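Local coordinates for protein O-methyltransferase (Saccharopolyspora spinosa, PDB 4CE0) that probably transfers a methyl group from S-adenosyl-L-methionine to the rhamnose 4'-hydroxyl of a spinosyn in a magnesium-dependent reaction, at residues L57-N62 against H237-T242; N198-L203 against A244-S249. All coordinates share one frame; numbering follows the deposited sequence.

Interaction 1 of 2, residues L57-N62 against H237-T242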
loop_
_atom_site.group_PDB
_atom_site.type_symbol
_atom_site.label_atom_id
_atom_site.label_comp_id
_atom_site.label_asym_id
_atom_site.label_seq_id
_atom_site.Cartn_x
_atom_site.Cartn_y
_atom_site.Cartn_z
ATOM N N LEU A 57 14.166 0.884 -0.394
ATOM C CA LEU A 57 13.638 -0.321 -1.005
ATOM C C LEU A 57 14.652 -1.458 -1.076
ATOM O O LEU A 57 14.286 -2.632 -0.996
ATOM C CB LEU A 57 13.141 -0.013 -2.425
ATOM C CG LEU A 57 11.920 0.890 -2.679
ATOM C CD1 LEU A 57 11.639 1.019 -4.209
ATOM C CD2 LEU A 57 10.667 0.400 -1.960
ATOM N N GLU A 58 15.918 -1.122 -1.301
ATOM C CA GLU A 58 16.975 -2.130 -1.437
ATOM C C GLU A 58 17.165 -2.870 -0.116
ATOM O O GLU A 58 17.315 -4.103 -0.065
ATOM C CB GLU A 58 18.303 -1.491 -1.862
ATOM C CG GLU A 58 18.578 -1.639 -3.335
ATOM C CD GLU A 58 19.722 -0.750 -3.837
ATOM O OE1 GLU A 58 19.981 0.327 -3.242
ATOM O OE2 GLU A 58 20.350 -1.128 -4.849
ATOM N N ARG A 59 17.145 -2.126 0.968
ATOM C CA ARG A 59 17.302 -2.792 2.269
ATOM C C ARG A 59 16.010 -3.523 2.722
ATOM O O ARG A 59 16.060 -4.525 3.424
ATOM C CB ARG A 59 17.866 -1.814 3.290
ATOM C CG ARG A 59 19.206 -1.213 2.805
ATOM C CD ARG A 59 20.178 -0.934 3.918
ATOM N NE ARG A 59 19.772 0.151 4.809
ATOM C CZ ARG A 59 19.954 1.441 4.554
ATOM N NH1 ARG A 59 20.491 1.841 3.405
ATOM N NH2 ARG A 59 19.595 2.335 5.444
ATOM N N LEU A 60 14.853 -3.050 2.284
ATOM C CA LEU A 60 13.613 -3.767 2.578
ATOM C C LEU A 60 13.607 -5.063 1.763
ATOM O O LEU A 60 13.099 -6.093 2.236
ATOM C CB LEU A 60 12.385 -2.914 2.241
ATOM C CG LEU A 60 11.872 -1.917 3.268
ATOM C CD1 LEU A 60 10.805 -1.085 2.603
ATOM C CD2 LEU A 60 11.336 -2.596 4.530
ATOM N N ASP A 61 14.202 -5.040 0.559
ATOM C CA ASP A 61 14.282 -6.265 -0.249
ATOM C C ASP A 61 15.209 -7.260 0.433
ATOM O O ASP A 61 15.003 -8.481 0.406
ATOM C CB ASP A 61 14.826 -6.020 -1.660
ATOM C CG ASP A 61 13.875 -5.223 -2.551
ATOM O OD1 ASP A 61 12.677 -5.082 -2.235
ATOM O OD2 ASP A 61 14.349 -4.735 -3.601
ATOM N N ASN A 62 16.282 -6.761 1.008
ATOM C CA ASN A 62 17.168 -7.661 1.736
ATOM C C ASN A 62 16.414 -8.281 2.904
ATOM O O ASN A 62 16.511 -9.503 3.194
ATOM C CB ASN A 62 18.415 -6.910 2.211
ATOM C CG ASN A 62 19.182 -7.677 3.278
ATOM O OD1 ASN A 62 18.999 -7.443 4.476
ATOM N ND2 ASN A 62 19.998 -8.620 2.850
ATOM N N HIS A 237 28.218 -10.073 3.759
ATOM C CA HIS A 237 27.700 -9.772 2.418
ATOM C C HIS A 237 27.206 -8.336 2.434
ATOM O O HIS A 237 26.483 -7.921 3.353
ATOM C CB HIS A 237 26.515 -10.679 2.081
ATOM C CG HIS A 237 26.900 -12.100 1.807
ATOM N ND1 HIS A 237 28.040 -12.671 2.313
ATOM C CD2 HIS A 237 26.281 -13.056 1.078
ATOM C CE1 HIS A 237 28.119 -13.927 1.904
ATOM N NE2 HIS A 237 27.062 -14.186 1.162
ATOM N N ASP A 238 27.631 -7.572 1.441
ATOM C CA ASP A 238 27.111 -6.242 1.233
ATOM C C ASP A 238 25.639 -6.314 0.828
ATOM O O ASP A 238 25.179 -7.299 0.263
ATOM C CB ASP A 238 27.922 -5.548 0.136
ATOM C CG ASP A 238 27.404 -4.162 -0.191
ATOM O OD1 ASP A 238 27.345 -3.289 0.704
ATOM O OD2 ASP A 238 27.059 -3.958 -1.371
ATOM N N ILE A 239 24.890 -5.274 1.160
ATOM C CA ILE A 239 23.536 -5.157 0.656
ATOM C C ILE A 239 23.547 -4.098 -0.433
ATOM O O ILE A 239 23.228 -4.397 -1.582
ATOM C CB ILE A 239 22.506 -4.804 1.799
ATOM C CG1 ILE A 239 22.446 -5.950 2.817
ATOM C CG2 ILE A 239 21.131 -4.515 1.190
ATOM C CD1 ILE A 239 21.638 -5.654 4.067
ATOM N N ASP A 240 23.961 -2.878 -0.079
ATOM C CA ASP A 240 23.792 -1.740 -0.960
ATOM C C ASP A 240 24.864 -0.661 -0.725
ATOM O O ASP A 240 24.626 0.506 -1.012
ATOM C CB ASP A 240 22.384 -1.131 -0.737
ATOM C CG ASP A 240 22.224 -0.501 0.643
ATOM O OD1 ASP A 240 23.045 -0.791 1.543
ATOM O OD2 ASP A 240 21.299 0.321 0.826
ATOM N N GLY A 241 26.020 -1.046 -0.190
ATOM C CA GLY A 241 27.088 -0.100 0.120
ATOM C C GLY A 241 26.855 0.668 1.406
ATOM O O GLY A 241 27.638 1.548 1.761
ATOM N N THR A 242 25.763 0.341 2.098
ATOM C CA THR A 242 25.413 0.941 3.386
ATOM C C THR A 242 25.221 -0.171 4.433
ATOM O O THR A 242 25.946 -0.253 5.405
ATOM C CB THR A 242 24.120 1.764 3.281
ATOM O OG1 THR A 242 24.358 2.894 2.443
ATOM C CG2 THR A 242 23.636 2.239 4.665
#
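Glu58 opens the contact from the helical side: its OE1 comes to 3.8 Å from Asp240 CB, and its carbonyl oxygen lies near Ile239 CG2. The two carboxylates stand steeply turned against each other, with Glu58 OE1 4.3 Å from Asp240 OD2, a proximity of like charges that the next residue probably eases. Arg59 NH1 meets Asp240 OD2 at 3.1 Å in a salt bridge. The bond is fairly straight, lies in the guanidinium plane and uses the syn lone pair of OD2, although the two planes are 67° apart. The side chains cross at about a right angle, and Arg59 CG rests 3.3 Å from Asp240 OD2. Arg59 NE forms a second salt bridge, to the magnesium ligand Asp212, making the arginine a second-shell residue of the metal site. Over one face of the guanidinium, toward its rim, sits the methyl CG2 of Thr242, 3.4 Å from Arg59 NH1. Asp240 OD1 accepts hydrogen bonds from the backbone N of Thr242, closing an Asx turn, and of Gly243, which ties the loop to the carboxylate that Arg59 grips. Further on, Asn62 has CG anti to its backbone N (chi1 165°), and its amide receives the tip of Ile239: CD1 lies 3.2 Å from Asn62 OD1, while CG2 packs on Asn62 CB. The contact thus docks the start of helix 56-73 on the turn joining strands 237-238 and 244-247, whose Tyr245 touches both Asn62 and Ile239, while helix 6-16 borders Leu57 and Leu60.

Interaction 2 of 2, residues N198-L203 against A244-S249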
loop_
_atom_site.group_PDB
_atom_site.type_symbol
_atom_site.label_atom_id
_atom_site.label_comp_id
_atom_site.label_asym_id
_atom_site.label_seq_id
_atom_site.Cartn_x
_atom_site.Cartn_y
_atom_site.Cartn_z
ATOM N N ASN A 198 24.004 -9.089 23.625
ATOM C CA ASN A 198 22.854 -9.688 24.268
ATOM C C ASN A 198 21.980 -10.571 23.377
ATOM O O ASN A 198 21.352 -11.504 23.887
ATOM C CB ASN A 198 22.012 -8.597 24.950
ATOM C CG ASN A 198 22.803 -7.857 26.060
ATOM O OD1 ASN A 198 23.084 -8.437 27.087
ATOM N ND2 ASN A 198 23.139 -6.591 25.842
ATOM N N LEU A 199 21.913 -10.297 22.067
ATOM C CA LEU A 199 20.949 -11.016 21.224
ATOM C C LEU A 199 21.575 -11.996 20.247
ATOM O O LEU A 199 20.946 -12.983 19.872
ATOM C CB LEU A 199 20.029 -10.033 20.486
ATOM C CG LEU A 199 19.209 -9.086 21.363
ATOM C CD1 LEU A 199 18.356 -8.159 20.466
ATOM C CD2 LEU A 199 18.320 -9.853 22.354
ATOM N N TYR A 200 22.809 -11.747 19.820
ATOM C CA TYR A 200 23.442 -12.702 18.920
ATOM C C TYR A 200 23.457 -14.130 19.456
ATOM O O TYR A 200 23.260 -15.064 18.697
ATOM C CB TYR A 200 24.873 -12.332 18.588
ATOM C CG TYR A 200 25.424 -13.218 17.483
ATOM C CD1 TYR A 200 25.039 -13.010 16.178
ATOM C CD2 TYR A 200 26.319 -14.272 17.752
ATOM C CE1 TYR A 200 25.518 -13.793 15.154
ATOM C CE2 TYR A 200 26.802 -15.084 16.715
ATOM C CZ TYR A 200 26.389 -14.818 15.407
ATOM O OH TYR A 200 26.824 -15.559 14.317
ATOM N N PRO A 201 23.720 -14.302 20.762
ATOM C CA PRO A 201 23.723 -15.675 21.297
ATOM C C PRO A 201 22.367 -16.373 21.142
ATOM O O PRO A 201 22.342 -17.600 21.076
ATOM C CB PRO A 201 24.078 -15.487 22.781
ATOM C CG PRO A 201 24.790 -14.146 22.857
ATOM C CD PRO A 201 24.128 -13.302 21.767
ATOM N N LYS A 202 21.272 -15.612 21.041
ATOM C CA LYS A 202 19.934 -16.199 20.881
ATOM C C LYS A 202 19.598 -16.517 19.431
ATOM O O LYS A 202 18.547 -17.129 19.138
ATOM C CB LYS A 202 18.859 -15.247 21.438
ATOM C CG LYS A 202 18.886 -15.123 22.944
ATOM C CD LYS A 202 18.200 -13.864 23.451
ATOM C CE LYS A 202 18.242 -13.823 24.987
ATOM N NZ LYS A 202 17.919 -12.473 25.514
ATOM N N LEU A 203 20.450 -16.068 18.521
ATOM C CA LEU A 203 20.255 -16.299 17.102
ATOM C C LEU A 203 20.521 -17.739 16.742
ATOM O O LEU A 203 21.640 -18.246 16.912
ATOM C CB LEU A 203 21.183 -15.425 16.271
ATOM C CG LEU A 203 21.002 -15.481 14.754
ATOM C CD1 LEU A 203 19.627 -14.935 14.283
ATOM C CD2 LEU A 203 22.112 -14.697 14.061
ATOM N N ALA A 244 24.849 -4.269 5.577
ATOM C CA ALA A 244 25.523 -5.511 5.320
ATOM C C ALA A 244 24.889 -6.560 6.184
ATOM O O ALA A 244 24.197 -6.234 7.137
ATOM C CB ALA A 244 27.013 -5.368 5.647
ATOM N N TYR A 245 25.137 -7.831 5.877
ATOM C CA TYR A 245 24.580 -8.871 6.713
ATOM C C TYR A 245 25.419 -10.124 6.632
ATOM O O TYR A 245 26.293 -10.275 5.747
ATOM C CB TYR A 245 23.145 -9.173 6.268
ATOM C CG TYR A 245 23.050 -9.904 4.960
ATOM C CD1 TYR A 245 23.114 -9.213 3.740
ATOM C CD2 TYR A 245 22.911 -11.281 4.927
ATOM C CE1 TYR A 245 23.013 -9.879 2.516
ATOM C CE2 TYR A 245 22.820 -11.970 3.710
ATOM C CZ TYR A 245 22.869 -11.266 2.511
ATOM O OH TYR A 245 22.767 -11.957 1.321
ATOM N N TRP A 246 25.169 -11.022 7.568
ATOM C CA TRP A 246 25.706 -12.358 7.434
ATOM C C TRP A 246 24.737 -13.354 7.973
ATOM O O TRP A 246 23.786 -13.009 8.707
ATOM C CB TRP A 246 27.094 -12.477 8.079
ATOM C CG TRP A 246 27.169 -12.741 9.571
ATOM C CD1 TRP A 246 27.113 -13.955 10.194
ATOM C CD2 TRP A 246 27.374 -11.765 10.610
ATOM N NE1 TRP A 246 27.255 -13.792 11.559
ATOM C CE2 TRP A 246 27.424 -12.460 11.833
ATOM C CE3 TRP A 246 27.517 -10.375 10.615
ATOM C CZ2 TRP A 246 27.609 -11.810 13.053
ATOM C CZ3 TRP A 246 27.707 -9.735 11.823
ATOM C CH2 TRP A 246 27.761 -10.454 13.025
ATOM N N ARG A 247 24.968 -14.600 7.581
ATOM C CA ARG A 247 24.147 -15.723 8.032
ATOM C C ARG A 247 24.932 -16.624 8.978
ATOM O O ARG A 247 26.025 -17.073 8.668
ATOM C CB ARG A 247 23.671 -16.528 6.819
ATOM C CG ARG A 247 22.543 -17.515 7.161
ATOM C CD ARG A 247 22.004 -18.265 5.954
ATOM N NE ARG A 247 20.742 -18.924 6.302
ATOM C CZ ARG A 247 19.879 -19.441 5.430
ATOM N NH1 ARG A 247 20.096 -19.357 4.132
ATOM N NH2 ARG A 247 18.760 -20.007 5.860
ATOM N N ARG A 248 24.373 -16.917 10.136
ATOM C CA ARG A 248 25.013 -17.859 11.046
ATOM C C ARG A 248 25.056 -19.297 10.479
ATOM O O ARG A 248 24.122 -19.760 9.810
ATOM C CB ARG A 248 24.321 -17.809 12.402
ATOM C CG ARG A 248 25.078 -18.498 13.501
ATOM C CD ARG A 248 24.479 -18.173 14.827
ATOM N NE ARG A 248 25.347 -18.634 15.887
ATOM C CZ ARG A 248 25.199 -18.306 17.156
ATOM N NH1 ARG A 248 24.203 -17.517 17.518
ATOM N NH2 ARG A 248 26.056 -18.767 18.058
ATOM N N SER A 249 26.172 -19.981 10.750
ATOM C CA SER A 249 26.457 -21.347 10.263
ATOM C C SER A 249 25.352 -22.393 10.482
ATOM O O SER A 249 24.665 -22.396 11.513
ATOM C CB SER A 249 27.735 -21.861 10.944
ATOM O OG SER A 249 27.517 -22.028 12.341
#
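The Tyr200 ring and the Arg248 guanidinium lie nearly parallel, their planes 15° apart. Tyr200 CE2 stands over the centre of the guanidinium, 3.6 Å from Arg248 CZ, whereas NH1 sits above the tyrosine ring toward its rim. At the guanidinium edge, in plane, is Leu203 CB. Trp246 meets Tyr200 differently: the phenol oxygen lies in the indole plane at its edge, and Trp246 NE1 donates to Tyr200 OH in a weak hydrogen bond of 3.3 Å. Those two rings are inclined at 45°, with Tyr200 CE1 3.6 Å from Trp246 CZ2. Arg227 adds a cation-pi contact to Trp246.

The Arg248 chain runs extended, CG anti to the backbone N (chi1 -167°) and 3.5 Å from Tyr200 OH. Its NH1 comes close to two backbone carbonyl oxygens, 2.9 Å from Tyr200 O and 2.7 Å from Leu203 O, whose dipoles would be expected to favour the positive charge. Tyr200 O also accepts the backbone N-H of Leu203.

Tyr200 and Leu203 both rest on Val209 of strand 207-211; Trp246 is backbone-bonded to Val209, and Arg248 to Gly206 just before that strand. The chain leaving helix 189-199 is thereby fastened to the end of strand 244-247, which runs antiparallel between 207-211 and 237-238. The resulting strand order 3-2-1-4-5-7-6 is the hallmark of the Rossmann-like class I methyltransferase fold.

Overall arrangement
Interactions 1 and 2, with centres about 17 Å apart, sit toward different ends of strand 244-247. They meet where this strand pairs with 237-238: His237 N lies 2.8 Å from Tyr245 O, probably hydrogen-bonded, and Tyr245 CD1 packs 3.5 Å from Ile239 CG1. Along the chain the segments of the two contacts alternate. The C-terminal hairpin is held by helix 56-73 near its loop and by residues 200-203, after helix 189-199, near its C-terminal end. Interaction 1 belongs to the active-site end: the side chain of Arg59 is about 4 Å from magnesium and about 7 Å from S-adenosyl-L-homocysteine. In interaction 2, Trp246 lies about 12 Å from the metal ligand Asp212, side chain to side chain.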